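Local coordinates for DNA translocase coupling protein (Clostridium perfringens, PDB 6O1Y), which is a DNA translocase coupling protein whose FtsK/SpoIIIE-type P-loop motor domain binds ATP and probably uses it to act on DNA, at residues I94-P99 against P321-R326; V112-T117 against V336-F341; A135-S140 against G300-S305. All coordinates share one frame; numbering follows the deposited sequence.

Contact 1: I94-P99 against P321-R326; sequences IPKYLP and PEVKGR. With ATP (adenosine-5'-triphosphate), chain C.
Lys96 and Val323 bring two loops together, their CA atoms 6.4 Å apart, without any strand pairing between 94-99 and 321-326. The second loop closes with a type II beta turn from Val323 to Arg326, in which Arg326 N donates to Val323 O at 2.8 Å and Gly325 takes the third position with positive phi. Arg326 makes the largest share. Its chain leaves the backbone extended (chi1 -169°) and then folds at chi2 and chi3, which carries the guanidinium across to the backbone of Ile94 and Pro95. There NH2 donates to Pro95 O at 2.8 Å, approaching from well above the carbonyl plane, with an N-H...O angle of 144°. Ile94 O is also close to NH2, but the angle is too poor for a bond. The flat group is clasped between aliphatic carbons: Ile94 CD1 lies over one face, 3.3 Å from Arg326 NH1, and Val323 CG1 lies against the opposite face near the rim. The same methyl, Val323 CG1, rests on Lys96 O at 3.2 Å. Adenine is held by the same two loops. Lys324 lays CB and CG over one face of the base, CG being 3.7 Å from ATP N3, and on that side Gly325 CA sits 3.5 Å from ATP N6. Tyr97 turns a ring edge to the base, CD1 lying 3.7 Å from ATP C2. Behind the turn, strand 334-340 of the motor domain's mixed sheet fixes the guanidinium further, Gln339 OE1 accepting from Arg326 NE, and pairs Ala340 with Gly325 through the backbone. Ile94 also packs on Met88 of strand 82-89, and Pro95 on Gln116 of strand 111-116, placing the contact where the N-terminal antiparallel sheet meets the motor domain.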
# COMPACT_ATOMS: atom_id res chain seq x y z
N ILE A 94 -5.98 -14.18 8.10
CA ILE A 94 -5.45 -13.64 6.84
C ILE A 94 -4.33 -14.52 6.32
O ILE A 94 -3.39 -14.78 7.08
CB ILE A 94 -5.01 -12.14 6.91
CG1 ILE A 94 -4.24 -11.82 8.19
CG2 ILE A 94 -6.19 -11.20 6.69
CD1 ILE A 94 -3.88 -10.40 8.31
N PRO A 95 -4.39 -14.96 5.03
CA PRO A 95 -3.31 -15.80 4.48
C PRO A 95 -1.90 -15.25 4.71
O PRO A 95 -1.71 -14.05 4.66
CB PRO A 95 -3.63 -15.84 2.98
CG PRO A 95 -5.08 -15.66 2.91
CD PRO A 95 -5.45 -14.74 4.03
N LYS A 96 -0.94 -16.11 5.01
CA LYS A 96 0.46 -15.71 5.23
C LYS A 96 1.19 -15.63 3.88
O LYS A 96 2.29 -15.08 3.78
CB LYS A 96 1.16 -16.71 6.18
CG LYS A 96 0.80 -16.53 7.66
CD LYS A 96 1.27 -17.72 8.54
CE LYS A 96 0.27 -18.87 8.60
NZ LYS A 96 0.73 -19.97 9.49
N TYR A 97 0.56 -16.17 2.84
CA TYR A 97 1.02 -16.20 1.46
C TYR A 97 -0.20 -16.41 0.55
O TYR A 97 -1.06 -17.26 0.82
CB TYR A 97 2.08 -17.30 1.27
CG TYR A 97 2.49 -17.57 -0.17
CD1 TYR A 97 3.33 -16.68 -0.84
CD2 TYR A 97 2.08 -18.72 -0.83
CE1 TYR A 97 3.71 -16.91 -2.16
CE2 TYR A 97 2.46 -18.96 -2.16
CZ TYR A 97 3.29 -18.06 -2.81
OH TYR A 97 3.71 -18.27 -4.12
N LEU A 98 -0.29 -15.60 -0.52
CA LEU A 98 -1.41 -15.67 -1.47
C LEU A 98 -0.90 -15.31 -2.87
O LEU A 98 -0.55 -14.17 -3.09
CB LEU A 98 -2.49 -14.69 -0.97
CG LEU A 98 -3.81 -14.57 -1.71
CD1 LEU A 98 -4.54 -15.88 -1.75
CD2 LEU A 98 -4.68 -13.57 -1.03
N PRO A 99 -0.80 -16.25 -3.84
CA PRO A 99 -0.31 -15.86 -5.17
C PRO A 99 -1.39 -15.17 -6.00
O PRO A 99 -2.58 -15.21 -5.67
CB PRO A 99 0.07 -17.20 -5.81
CG PRO A 99 -0.91 -18.15 -5.23
CD PRO A 99 -1.14 -17.69 -3.80
N PRO A 321 2.65 -7.56 11.61
CA PRO A 321 3.31 -8.87 11.77
C PRO A 321 4.34 -9.10 10.65
O PRO A 321 4.05 -8.77 9.50
CB PRO A 321 2.13 -9.86 11.68
CG PRO A 321 1.02 -9.12 11.04
CD PRO A 321 1.19 -7.70 11.46
N GLU A 322 5.56 -9.57 10.98
CA GLU A 322 6.61 -9.75 9.97
C GLU A 322 6.31 -10.91 8.99
O GLU A 322 6.87 -12.00 9.12
CB GLU A 322 8.02 -9.87 10.61
CG GLU A 322 9.16 -9.45 9.69
CD GLU A 322 9.51 -10.40 8.56
OE1 GLU A 322 10.05 -11.50 8.85
OE2 GLU A 322 9.23 -10.06 7.38
N VAL A 323 5.44 -10.65 8.00
CA VAL A 323 5.00 -11.61 6.99
C VAL A 323 5.19 -10.98 5.59
O VAL A 323 4.62 -9.94 5.31
CB VAL A 323 3.53 -12.05 7.23
CG1 VAL A 323 3.05 -12.98 6.14
CG2 VAL A 323 3.37 -12.70 8.60
N LYS A 324 6.02 -11.62 4.73
CA LYS A 324 6.31 -11.17 3.36
C LYS A 324 5.04 -10.99 2.58
O LYS A 324 4.30 -11.95 2.36
CB LYS A 324 7.22 -12.16 2.62
CG LYS A 324 8.38 -11.49 1.90
CD LYS A 324 9.57 -12.46 1.79
CE LYS A 324 10.24 -12.83 3.11
NZ LYS A 324 10.88 -14.17 3.05
N GLY A 325 4.77 -9.74 2.23
CA GLY A 325 3.59 -9.35 1.47
C GLY A 325 2.46 -8.85 2.33
O GLY A 325 1.37 -8.60 1.81
N ARG A 326 2.69 -8.72 3.65
CA ARG A 326 1.67 -8.21 4.57
C ARG A 326 1.84 -6.70 4.66
O ARG A 326 2.90 -6.18 5.08
CB ARG A 326 1.74 -8.90 5.94
CG ARG A 326 0.57 -8.64 6.88
CD ARG A 326 -0.73 -9.33 6.49
NE ARG A 326 -0.67 -10.79 6.32
CZ ARG A 326 -0.70 -11.68 7.31
NH1 ARG A 326 -0.66 -11.28 8.57
NH2 ARG A 326 -0.70 -12.98 7.04
PG ATP C . 11.33 -2.66 -5.87
O1G ATP C . 11.61 -3.70 -6.92
O2G ATP C . 10.52 -1.46 -6.43
O3G ATP C . 12.63 -2.10 -5.25
PB ATP C . 10.73 -4.20 -3.41
O1B ATP C . 10.15 -3.58 -2.19
O2B ATP C . 12.24 -4.36 -3.24
O3B ATP C . 10.46 -3.26 -4.67
PA ATP C . 9.89 -6.67 -4.80
O1A ATP C . 10.81 -6.34 -5.92
O2A ATP C . 8.44 -6.45 -5.23
O3A ATP C . 10.12 -5.67 -3.58
O5' ATP C . 10.07 -8.24 -4.42
C5' ATP C . 10.48 -8.69 -3.12
C4' ATP C . 10.39 -10.20 -2.99
O4' ATP C . 9.76 -10.54 -1.74
C3' ATP C . 9.60 -10.95 -4.06
O3' ATP C . 10.36 -11.21 -5.23
C2' ATP C . 9.20 -12.22 -3.29
O2' ATP C . 10.25 -13.18 -3.19
C1' ATP C . 8.86 -11.62 -1.93
N9 ATP C . 7.49 -11.12 -1.85
C8 ATP C . 6.98 -9.94 -2.33
N7 ATP C . 5.67 -9.84 -2.24
C5 ATP C . 5.29 -11.04 -1.65
C6 ATP C . 4.03 -11.58 -1.34
N6 ATP C . 2.88 -10.96 -1.58
N1 ATP C . 3.99 -12.82 -0.81
C2 ATP C . 5.15 -13.46 -0.58
N3 ATP C . 6.40 -13.05 -0.83
C4 ATP C . 6.40 -11.82 -1.39

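Contact 2: V112-T117 against V336-F341; sequences VVVGQT and VQFQAF. With ATP (adenosine-5'-triphosphate), chain C.
Antiparallel pairing of strands 111-116 and 334-340, near one edge of the mixed sheet of the P-loop NTPase domain, joins Gly115 to Ala340 and Gln116 to Gln339, and at its end Ala340 O faces the adenine. Gln116 and Gln339 form a hydrogen-bonded pair: Gln339 N donates to Gln116 O at 2.8 Å, while Gln116 N returns a bond of 3.0 Å to Gln339 O. Gly115 and Ala340 form the adjacent non-hydrogen-bonded pair, their CA atoms 4.2 Å apart. Beyond it, Phe341 N donates to Val114 O. The axes of 112-116 and 336-340 run at 104° to each other, so the pairing is confined to a short crossing. At the other end the side chain of Thr117 extends the pairing, because its OG1 lies anti to the backbone N (chi1 -164°) and so reaches Gln337 O at 2.8 Å. Two phenylalanines flank the glycine differently. Phe338 turns its CE2 edge to Val114 O, while Val114 CG2 lies over the rim of one ring face, 3.7 Å from Phe338 CE2. Phe338 also packs on Phe327 and Phe329 of strand 326-331, while Val114 meets Ile145 and Ile149 of helix 142-155. Phe341 instead lies flat against the backbone, its rim brushing Val113 CG1 through CE2 at 3.6 Å; the rings of Tyr104 and Trp100 pack against it as well. Ala340, seen to contact ATP, offers its carbonyl to the base, ATP N6 giving a weak hydrogen bond of 2.7 Å to Ala340 O. Without a side chain in the way, Gly115 can press directly on the aromatic face: its CA stands 3.5 Å from the Phe341 centroid, almost exactly on the ring normal, as a CH-pi contact.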
# COMPACT_ATOMS: atom_id res chain seq x y z
N VAL A 112 -9.62 -2.59 -9.42
CA VAL A 112 -8.48 -3.48 -9.27
C VAL A 112 -8.43 -4.08 -7.85
O VAL A 112 -8.75 -3.40 -6.87
CB VAL A 112 -7.09 -2.89 -9.72
CG1 VAL A 112 -7.15 -2.34 -11.15
CG2 VAL A 112 -6.54 -1.85 -8.73
N VAL A 113 -7.99 -5.35 -7.75
CA VAL A 113 -7.86 -6.09 -6.49
C VAL A 113 -6.37 -6.26 -6.16
O VAL A 113 -5.64 -6.81 -6.98
CB VAL A 113 -8.61 -7.44 -6.55
CG1 VAL A 113 -8.70 -8.09 -5.17
CG2 VAL A 113 -10.01 -7.27 -7.13
N VAL A 114 -5.94 -5.79 -4.96
CA VAL A 114 -4.53 -5.83 -4.49
C VAL A 114 -4.17 -7.01 -3.58
O VAL A 114 -2.98 -7.25 -3.34
CB VAL A 114 -4.06 -4.51 -3.82
CG1 VAL A 114 -3.78 -3.43 -4.85
CG2 VAL A 114 -5.02 -4.05 -2.74
N GLY A 115 -5.17 -7.67 -3.01
CA GLY A 115 -4.95 -8.79 -2.10
C GLY A 115 -6.14 -9.15 -1.24
O GLY A 115 -7.27 -8.73 -1.53
N GLN A 116 -5.91 -9.94 -0.19
CA GLN A 116 -6.95 -10.42 0.71
C GLN A 116 -6.85 -9.86 2.10
O GLN A 116 -5.75 -9.80 2.68
CB GLN A 116 -6.92 -11.96 0.79
CG GLN A 116 -8.27 -12.61 1.05
CD GLN A 116 -8.09 -14.00 1.57
OE1 GLN A 116 -8.29 -14.26 2.76
NE2 GLN A 116 -7.72 -14.92 0.69
N THR A 117 -8.03 -9.54 2.67
CA THR A 117 -8.19 -9.01 4.01
C THR A 117 -9.01 -9.98 4.88
O THR A 117 -9.20 -11.15 4.50
CB THR A 117 -8.71 -7.57 3.99
OG1 THR A 117 -8.51 -7.00 5.28
CG2 THR A 117 -10.17 -7.45 3.57
N VAL A 336 -6.72 -0.44 7.29
CA VAL A 336 -6.95 -1.88 7.36
C VAL A 336 -5.70 -2.73 6.97
O VAL A 336 -4.84 -2.26 6.24
CB VAL A 336 -8.19 -2.16 6.49
CG1 VAL A 336 -7.88 -3.02 5.29
CG2 VAL A 336 -9.33 -2.71 7.31
N GLN A 337 -5.62 -3.98 7.50
CA GLN A 337 -4.52 -4.94 7.28
C GLN A 337 -4.84 -5.94 6.15
O GLN A 337 -5.90 -6.59 6.18
CB GLN A 337 -4.20 -5.72 8.59
CG GLN A 337 -2.73 -6.16 8.72
CD GLN A 337 -2.47 -7.33 9.66
OE1 GLN A 337 -1.74 -8.25 9.31
NE2 GLN A 337 -2.99 -7.31 10.87
N PHE A 338 -3.92 -6.08 5.17
CA PHE A 338 -4.15 -7.01 4.06
C PHE A 338 -2.91 -7.72 3.59
O PHE A 338 -1.81 -7.18 3.66
CB PHE A 338 -4.82 -6.30 2.87
CG PHE A 338 -3.91 -5.65 1.85
CD1 PHE A 338 -3.39 -4.38 2.07
CD2 PHE A 338 -3.60 -6.29 0.66
CE1 PHE A 338 -2.59 -3.76 1.10
CE2 PHE A 338 -2.77 -5.68 -0.29
CZ PHE A 338 -2.25 -4.42 -0.05
N GLN A 339 -3.11 -8.92 3.03
CA GLN A 339 -2.03 -9.71 2.45
C GLN A 339 -2.06 -9.49 0.94
O GLN A 339 -2.98 -9.94 0.24
CB GLN A 339 -2.17 -11.22 2.82
CG GLN A 339 -1.17 -12.19 2.13
CD GLN A 339 0.30 -11.98 2.48
OE1 GLN A 339 0.68 -11.50 3.57
NE2 GLN A 339 1.17 -12.38 1.55
N ALA A 340 -1.03 -8.79 0.43
CA ALA A 340 -0.88 -8.52 -0.99
C ALA A 340 -0.63 -9.81 -1.79
O ALA A 340 0.16 -10.67 -1.36
CB ALA A 340 0.26 -7.53 -1.22
N PHE A 341 -1.33 -9.97 -2.93
CA PHE A 341 -1.17 -11.11 -3.82
C PHE A 341 0.28 -11.12 -4.27
O PHE A 341 0.89 -10.05 -4.39
CB PHE A 341 -2.04 -10.94 -5.09
CG PHE A 341 -3.55 -10.89 -4.95
CD1 PHE A 341 -4.23 -11.86 -4.23
CD2 PHE A 341 -4.29 -9.94 -5.64
CE1 PHE A 341 -5.63 -11.83 -4.13
CE2 PHE A 341 -5.68 -9.93 -5.56
CZ PHE A 341 -6.35 -10.88 -4.81
PG ATP C . 11.33 -2.66 -5.87
O1G ATP C . 11.61 -3.70 -6.92
O2G ATP C . 10.52 -1.46 -6.43
O3G ATP C . 12.63 -2.10 -5.25
PB ATP C . 10.73 -4.20 -3.41
O1B ATP C . 10.15 -3.58 -2.19
O2B ATP C . 12.24 -4.36 -3.24
O3B ATP C . 10.46 -3.26 -4.67
PA ATP C . 9.89 -6.67 -4.80
O1A ATP C . 10.81 -6.34 -5.92
O2A ATP C . 8.44 -6.45 -5.23
O3A ATP C . 10.12 -5.67 -3.58
O5' ATP C . 10.07 -8.24 -4.42
C5' ATP C . 10.48 -8.69 -3.12
C4' ATP C . 10.39 -10.20 -2.99
O4' ATP C . 9.76 -10.54 -1.74
C3' ATP C . 9.60 -10.95 -4.06
O3' ATP C . 10.36 -11.21 -5.23
C2' ATP C . 9.20 -12.22 -3.29
O2' ATP C . 10.25 -13.18 -3.19
C1' ATP C . 8.86 -11.62 -1.93
N9 ATP C . 7.49 -11.12 -1.85
C8 ATP C . 6.98 -9.94 -2.33
N7 ATP C . 5.67 -9.84 -2.24
C5 ATP C . 5.29 -11.04 -1.65
C6 ATP C . 4.03 -11.58 -1.34
N6 ATP C . 2.88 -10.96 -1.58
N1 ATP C . 3.99 -12.82 -0.81
C2 ATP C . 5.15 -13.46 -0.58
N3 ATP C . 6.40 -13.05 -0.83
C4 ATP C . 6.40 -11.82 -1.39

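Contact 3: A135-S140 against G300-S305; sequences AGETGS and GRFADS. With ATP (adenosine-5'-triphosphate), chain C.
Gly300, directly after strand 296-299, donates from its N to Ala135 O at 2.8 Å, continuing the parallel pairing with strand 132-135 up to the start of the P-loop. The two glycines Gly136 and Gly300 allow the backbones to come close, with CA atoms 4.5 Å apart. Arg301 follows with its carbonyl turned to the P-loop. A water bridges the gap, accepting from Glu137 N and donating to Arg301 O at 2.7 Å. The carboxylate of Glu137 comes to the same carbonyl, but two acceptors face each other there and no hydrogen bond joins them. Phe302 then turns its ring back toward the P-loop; with CG beside its own backbone N (chi1 -82°), the far end reaches the chain at Gly136, where CZ is 3.4 Å from Gly136 CA. The ring also meets Ala135 at its edge, CE2 lying 4.1 Å from Ala135 CB, and runs past the Glu137 side chain in the opposite sense, the carboxylate and ring planes 74° apart. Pro281 and Ala307 pack on the ring from elsewhere in the fold. Ala303 passes near the Glu137 carboxylate, and Asp304 takes the N-cap position of helix 305-312, its side chain capping a backbone N there. Across the contact, the Walker A loop turns from Glu137 to Ser140 in a type II beta turn. Glu137 O is gripped twice, by Ser140 N and by Ser140 OG, the latter at 2.7 Å on a carbonyl lone pair. In the same turn Gly139 N donates to ATP O2B, on the beta-phosphate, at 2.8 Å. A strand bond, a water and an aromatic ring thus link the P-loop to 300-305, while the Glu137 carboxylate, unbonded before Arg301 O, probably gains little beyond long-range attraction, OE1 to Arg301 NE being 5.4 Å.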
# COMPACT_ATOMS: atom_id res chain seq x y z
N ALA A 135 4.25 2.01 -0.35
CA ALA A 135 5.51 2.28 0.35
C ALA A 135 5.98 1.11 1.19
O ALA A 135 5.17 0.43 1.83
CB ALA A 135 5.38 3.52 1.21
N GLY A 136 7.28 0.88 1.18
CA GLY A 136 7.89 -0.22 1.93
C GLY A 136 9.36 -0.40 1.66
O GLY A 136 9.84 -0.07 0.57
N GLU A 137 10.09 -0.97 2.66
CA GLU A 137 11.53 -1.28 2.61
C GLU A 137 11.91 -2.20 1.41
O GLU A 137 11.03 -2.79 0.78
CB GLU A 137 11.98 -1.93 3.95
CG GLU A 137 12.08 -0.95 5.11
CD GLU A 137 11.64 -1.46 6.48
OE1 GLU A 137 11.40 -2.68 6.63
OE2 GLU A 137 11.54 -0.63 7.42
N THR A 138 13.22 -2.31 1.10
CA THR A 138 13.66 -3.16 -0.01
C THR A 138 13.28 -4.61 0.31
O THR A 138 13.55 -5.08 1.42
CB THR A 138 15.16 -3.01 -0.28
OG1 THR A 138 15.55 -1.65 -0.07
CG2 THR A 138 15.53 -3.42 -1.69
N GLY A 139 12.59 -5.26 -0.63
CA GLY A 139 12.15 -6.64 -0.49
C GLY A 139 10.79 -6.84 0.14
O GLY A 139 10.35 -7.99 0.29
N SER A 140 10.10 -5.73 0.52
CA SER A 140 8.75 -5.78 1.13
C SER A 140 7.70 -6.27 0.12
O SER A 140 6.77 -7.00 0.49
CB SER A 140 8.35 -4.42 1.71
OG SER A 140 8.41 -3.39 0.74
N GLY A 300 4.02 -0.90 4.01
CA GLY A 300 4.75 -2.04 4.55
C GLY A 300 5.18 -1.77 5.98
O GLY A 300 4.93 -0.68 6.51
N ARG A 301 5.86 -2.76 6.61
CA ARG A 301 6.31 -2.59 7.99
C ARG A 301 7.42 -1.58 8.05
O ARG A 301 8.47 -1.75 7.42
CB ARG A 301 6.71 -3.91 8.68
CG ARG A 301 7.00 -3.72 10.19
CD ARG A 301 7.57 -4.95 10.86
NE ARG A 301 9.03 -4.89 11.01
CZ ARG A 301 9.77 -5.84 11.56
NH1 ARG A 301 9.21 -6.95 12.02
NH2 ARG A 301 11.09 -5.69 11.65
N PHE A 302 7.16 -0.50 8.77
CA PHE A 302 8.14 0.55 8.96
C PHE A 302 8.48 0.65 10.43
O PHE A 302 7.68 1.10 11.26
CB PHE A 302 7.71 1.88 8.36
CG PHE A 302 7.98 2.00 6.87
CD1 PHE A 302 9.26 2.23 6.40
CD2 PHE A 302 6.94 1.92 5.95
CE1 PHE A 302 9.51 2.35 5.03
CE2 PHE A 302 7.18 2.08 4.59
CZ PHE A 302 8.46 2.29 4.14
N ALA A 303 9.69 0.17 10.74
CA ALA A 303 10.31 0.13 12.06
C ALA A 303 10.15 1.46 12.80
O ALA A 303 9.78 1.46 13.97
CB ALA A 303 11.78 -0.24 11.90
N ASP A 304 10.33 2.59 12.07
CA ASP A 304 10.17 3.95 12.58
C ASP A 304 8.69 4.41 12.58
O ASP A 304 7.90 4.03 11.71
CB ASP A 304 11.02 4.92 11.74
CG ASP A 304 11.53 6.13 12.50
OD1 ASP A 304 10.70 6.89 13.03
OD2 ASP A 304 12.77 6.31 12.56
N SER A 305 8.35 5.24 13.58
CA SER A 305 7.03 5.87 13.74
C SER A 305 6.93 7.10 12.83
O SER A 305 5.83 7.47 12.42
CB SER A 305 6.81 6.30 15.19
OG SER A 305 7.03 5.22 16.08
PG ATP C . 11.33 -2.66 -5.87
O1G ATP C . 11.61 -3.70 -6.92
O2G ATP C . 10.52 -1.46 -6.43
O3G ATP C . 12.63 -2.10 -5.25
PB ATP C . 10.73 -4.20 -3.41
O1B ATP C . 10.15 -3.58 -2.19
O2B ATP C . 12.24 -4.36 -3.24
O3B ATP C . 10.46 -3.26 -4.67
PA ATP C . 9.89 -6.67 -4.80
O1A ATP C . 10.81 -6.34 -5.92
O2A ATP C . 8.44 -6.45 -5.23
O3A ATP C . 10.12 -5.67 -3.58
O5' ATP C . 10.07 -8.24 -4.42
C5' ATP C . 10.48 -8.69 -3.12
C4' ATP C . 10.39 -10.20 -2.99
O4' ATP C . 9.76 -10.54 -1.74
C3' ATP C . 9.60 -10.95 -4.06
O3' ATP C . 10.36 -11.21 -5.23
C2' ATP C . 9.20 -12.22 -3.29
O2' ATP C . 10.25 -13.18 -3.19
C1' ATP C . 8.86 -11.62 -1.93
N9 ATP C . 7.49 -11.12 -1.85
C8 ATP C . 6.98 -9.94 -2.33
N7 ATP C . 5.67 -9.84 -2.24
C5 ATP C . 5.29 -11.04 -1.65
C6 ATP C . 4.03 -11.58 -1.34
N6 ATP C . 2.88 -10.96 -1.58
N1 ATP C . 3.99 -12.82 -0.81
C2 ATP C . 5.15 -13.46 -0.58
N3 ATP C . 6.40 -13.05 -0.83
C4 ATP C . 6.40 -11.82 -1.39
O HOH W 1 8.37 -2.14 4.73

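How the contacts relate
Following the chain from the N terminus, 94-99 comes first, in the linker after the N-terminal antiparallel sheet, then 112-117 on an edge-region strand, then 135-140 in the P-loop. Their partners return in the order 300-305, 321-326 and 336-341. Contact 3 therefore closes the shortest loop, with 159 residues between its segments, and lies within the spans of both others, whereas contacts 1 and 2 cross. Contacts 1 and 2 touch directly, and Glu322 packs on Arg301 to join contact 1 to contact 3; contacts 2 and 3 remain about 7 Å apart at their nearest atoms. All three reach ATP: the first two at adenine, the third at the phosphates.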